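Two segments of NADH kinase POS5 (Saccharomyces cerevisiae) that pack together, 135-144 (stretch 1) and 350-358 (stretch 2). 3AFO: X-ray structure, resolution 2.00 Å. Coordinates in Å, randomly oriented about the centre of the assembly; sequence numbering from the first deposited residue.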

# COMPACT_ATOMS: atom_id res chain seq x y z
N GLY A 135 -13.71 -24.65 -21.31
CA GLY A 135 -14.35 -23.34 -21.17
C GLY A 135 -15.87 -23.33 -21.25
O GLY A 135 -16.53 -22.96 -20.28
N ASN A 136 -16.43 -23.73 -22.38
CA ASN A 136 -17.88 -23.64 -22.54
C ASN A 136 -18.65 -24.85 -21.99
O ASN A 136 -19.88 -24.87 -22.03
CB ASN A 136 -18.28 -23.34 -23.99
CG ASN A 136 -17.96 -24.47 -24.93
OD1 ASN A 136 -16.98 -25.20 -24.74
ND2 ASN A 136 -18.78 -24.64 -25.97
N THR A 137 -17.94 -25.84 -21.47
CA THR A 137 -18.60 -26.98 -20.87
C THR A 137 -18.29 -27.19 -19.38
O THR A 137 -17.71 -26.33 -18.70
CB THR A 137 -18.33 -28.28 -21.66
OG1 THR A 137 -19.24 -29.29 -21.23
CG2 THR A 137 -16.90 -28.76 -21.46
N GLN A 138 -18.72 -28.33 -18.88
CA GLN A 138 -18.46 -28.76 -17.54
C GLN A 138 -16.99 -29.17 -17.41
O GLN A 138 -16.47 -29.88 -18.27
CB GLN A 138 -19.35 -29.96 -17.28
CG GLN A 138 -19.29 -30.55 -15.92
CD GLN A 138 -20.47 -31.46 -15.70
OE1 GLN A 138 -21.61 -31.01 -15.68
NE2 GLN A 138 -20.20 -32.76 -15.56
N VAL A 139 -16.32 -28.71 -16.35
CA VAL A 139 -14.93 -29.07 -16.09
C VAL A 139 -14.86 -30.35 -15.25
O VAL A 139 -15.47 -30.43 -14.18
CB VAL A 139 -14.14 -27.92 -15.39
CG1 VAL A 139 -12.64 -28.20 -15.39
CG2 VAL A 139 -14.42 -26.58 -16.07
N PRO A 140 -14.13 -31.37 -15.73
CA PRO A 140 -13.93 -32.56 -14.91
C PRO A 140 -13.07 -32.21 -13.69
O PRO A 140 -12.38 -31.18 -13.72
CB PRO A 140 -13.17 -33.51 -15.85
CG PRO A 140 -12.51 -32.61 -16.84
CD PRO A 140 -13.45 -31.47 -17.03
N PRO A 141 -13.09 -33.04 -12.64
CA PRO A 141 -12.21 -32.86 -11.49
C PRO A 141 -10.75 -32.75 -11.93
O PRO A 141 -10.36 -33.36 -12.93
CB PRO A 141 -12.42 -34.15 -10.69
CG PRO A 141 -13.75 -34.66 -11.12
CD PRO A 141 -13.94 -34.24 -12.51
N VAL A 142 -9.97 -31.97 -11.19
CA VAL A 142 -8.58 -31.67 -11.56
C VAL A 142 -7.60 -32.20 -10.53
O VAL A 142 -7.66 -31.84 -9.35
CB VAL A 142 -8.36 -30.14 -11.76
CG1 VAL A 142 -6.92 -29.85 -12.22
CG2 VAL A 142 -9.36 -29.57 -12.75
N LEU A 143 -6.69 -33.06 -10.98
CA LEU A 143 -5.66 -33.64 -10.13
C LEU A 143 -4.33 -33.06 -10.56
O LEU A 143 -3.87 -33.31 -11.67
CB LEU A 143 -5.63 -35.18 -10.25
CG LEU A 143 -4.58 -35.91 -9.40
CD1 LEU A 143 -4.65 -35.50 -7.94
CD2 LEU A 143 -4.65 -37.45 -9.54
N ALA A 144 -3.72 -32.28 -9.67
CA ALA A 144 -2.61 -31.43 -10.05
C ALA A 144 -1.32 -31.83 -9.33
O ALA A 144 -1.25 -31.81 -8.09
CB ALA A 144 -2.96 -29.96 -9.80
N LYS A 350 -25.63 -28.95 -16.16
CA LYS A 350 -24.21 -28.62 -16.29
C LYS A 350 -23.65 -28.12 -14.96
O LYS A 350 -24.07 -27.07 -14.45
CB LYS A 350 -24.00 -27.59 -17.40
CG LYS A 350 -22.62 -27.64 -18.06
CD LYS A 350 -21.72 -26.48 -17.62
CE LYS A 350 -21.94 -25.24 -18.50
NZ LYS A 350 -20.88 -24.22 -18.32
N ARG A 351 -22.71 -28.87 -14.39
CA ARG A 351 -22.05 -28.49 -13.15
C ARG A 351 -21.10 -27.31 -13.41
O ARG A 351 -20.35 -27.32 -14.40
CB ARG A 351 -21.31 -29.69 -12.56
CG ARG A 351 -20.63 -29.44 -11.22
CD ARG A 351 -19.81 -30.64 -10.77
NE ARG A 351 -18.65 -30.88 -11.64
CZ ARG A 351 -18.51 -31.93 -12.45
NH1 ARG A 351 -17.42 -32.05 -13.19
NH2 ARG A 351 -19.45 -32.86 -12.53
N SER A 352 -21.18 -26.29 -12.55
CA SER A 352 -20.37 -25.08 -12.70
C SER A 352 -19.07 -25.13 -11.89
O SER A 352 -18.93 -25.95 -10.98
CB SER A 352 -21.18 -23.84 -12.29
OG SER A 352 -21.58 -23.93 -10.94
N GLY A 353 -18.13 -24.25 -12.22
CA GLY A 353 -16.89 -24.11 -11.46
C GLY A 353 -15.88 -25.21 -11.75
O GLY A 353 -16.04 -26.00 -12.69
N ILE A 354 -14.84 -25.24 -10.92
CA ILE A 354 -13.71 -26.14 -11.09
C ILE A 354 -13.47 -26.83 -9.76
O ILE A 354 -13.32 -26.17 -8.74
CB ILE A 354 -12.43 -25.36 -11.47
CG1 ILE A 354 -12.64 -24.60 -12.78
CG2 ILE A 354 -11.23 -26.30 -11.57
CD1 ILE A 354 -11.79 -23.36 -12.90
N TYR A 355 -13.40 -28.16 -9.78
CA TYR A 355 -13.13 -28.92 -8.57
C TYR A 355 -11.71 -29.47 -8.59
O TYR A 355 -11.37 -30.30 -9.44
CB TYR A 355 -14.14 -30.04 -8.37
CG TYR A 355 -15.55 -29.56 -8.10
CD1 TYR A 355 -16.06 -29.54 -6.80
CD2 TYR A 355 -16.37 -29.13 -9.13
CE1 TYR A 355 -17.36 -29.11 -6.54
CE2 TYR A 355 -17.66 -28.69 -8.89
CZ TYR A 355 -18.15 -28.69 -7.59
OH TYR A 355 -19.43 -28.25 -7.35
N CYS A 356 -10.90 -29.01 -7.64
CA CYS A 356 -9.51 -29.40 -7.56
C CYS A 356 -9.33 -30.31 -6.37
O CYS A 356 -9.65 -29.94 -5.24
CB CYS A 356 -8.61 -28.16 -7.42
SG CYS A 356 -8.78 -26.99 -8.77
N VAL A 357 -8.86 -31.53 -6.64
CA VAL A 357 -8.46 -32.46 -5.59
C VAL A 357 -7.53 -31.76 -4.61
O VAL A 357 -6.52 -31.17 -5.02
CB VAL A 357 -7.76 -33.71 -6.18
CG1 VAL A 357 -7.37 -34.70 -5.07
CG2 VAL A 357 -8.66 -34.38 -7.19
N ALA A 358 -7.88 -31.83 -3.33
CA ALA A 358 -7.12 -31.23 -2.24
C ALA A 358 -6.32 -32.27 -1.46
O ALA A 358 -6.70 -33.44 -1.40
CB ALA A 358 -8.07 -30.49 -1.30
O HOH W 1 -17.06 -34.05 -15.69
O HOH W 2 -13.80 -29.58 -12.15
O HOH W 3 -17.68 -26.83 -14.66
O HOH W 4 -16.92 -28.98 -12.59
O HOH W 5 -5.51 -31.11 -7.55

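Two segments of one chain, whose touching residues are at least 210 positions apart, meet in a short parallel-type β contact, a single bridge between Val 142 and Cys 356, extended along the preceding loops by an arginine–glutamine clasp and a group of bound waters around Val 139. The strands 142-144 and 354-357 run in the same general sense, their N-to-C directions 40° apart, and the contact buries 673 Å² in all. At the bridge, Val 142 uses both of its backbone polar groups: its N donates to Tyr 355 O (2.8 Å), and its O accepts from Val 357 N (3.0 Å). Val 142 thus reaches the residues flanking Cys 356, the pattern expected of a parallel bridge, and the CA atoms of Val 142 and Cys 356 lie 4.7 Å apart. Two CA-H...O contacts reinforce the same acceptors, Pro 141 CA to Tyr 355 O at 3.4 Å and Cys 356 CA to Val 142 O at 3.5 Å.

Apolar side chains fill the space around this bridge. Val 142 CG2 packs on Ile 354 CG2 at 3.9 Å, while Val 139, whose CB points toward stretch 2, brings its CG2 to 4.2 Å from Ile 354 CG1. Leu 143 starts sideways, but its end comes nearer, placing CD1 4.0 Å from Val 357 CB. These branched, uncharged side chains suit buried positions that have to be filled without polar partners. Tyr 355 contributes mainly its backbone; the end of its side chain leads away from stretch 1.

Before the strands, Arg 351 makes the polar clasp. Its backbone N donates to Gln 138 OE1 (2.7 Å), and its NH1 donates to Val 139 O (2.7 Å), which lies at the edge of the guanidinium, near its plane. Gln 138 CD sits over one face of that group. The extended Gln 138 side chain, t at chi1 and chi2, carries its amide to the Arg 351 backbone; Gln 138 NE2 and Arg 351 NH2, both donors, are 3.1 Å apart and form no hydrogen bond. Lys 350 covers the more exposed end of the contact, with its CG 4.1 Å from Gln 138 CB, while its NZ is satisfied elsewhere in the structure.

Waters fill in between the direct bonds. Water 2 links Val 139 O (2.8 Å) to Tyr 355 N (2.8 Å), and water 3 accepts from Val 139 N (2.9 Å) and lies 2.7 Å from Gly 353 O. Water 4 joins the Arg 351 side chain to Val 139 O, accepting from Arg 351 NE (2.7 Å) and lying 2.6 Å from Val 139 O. Further along, water 5 adds to the bridge at Val 142 O, donating to that atom (2.9 Å) and to Val 357 O (2.7 Å) and accepting from Ala 144 N (3.0 Å). Gly 353 takes a positive phi of 77°, which favours glycine, as the chain enters the strand. One cost remains: Gln 138 N is buried by the contact without a partner.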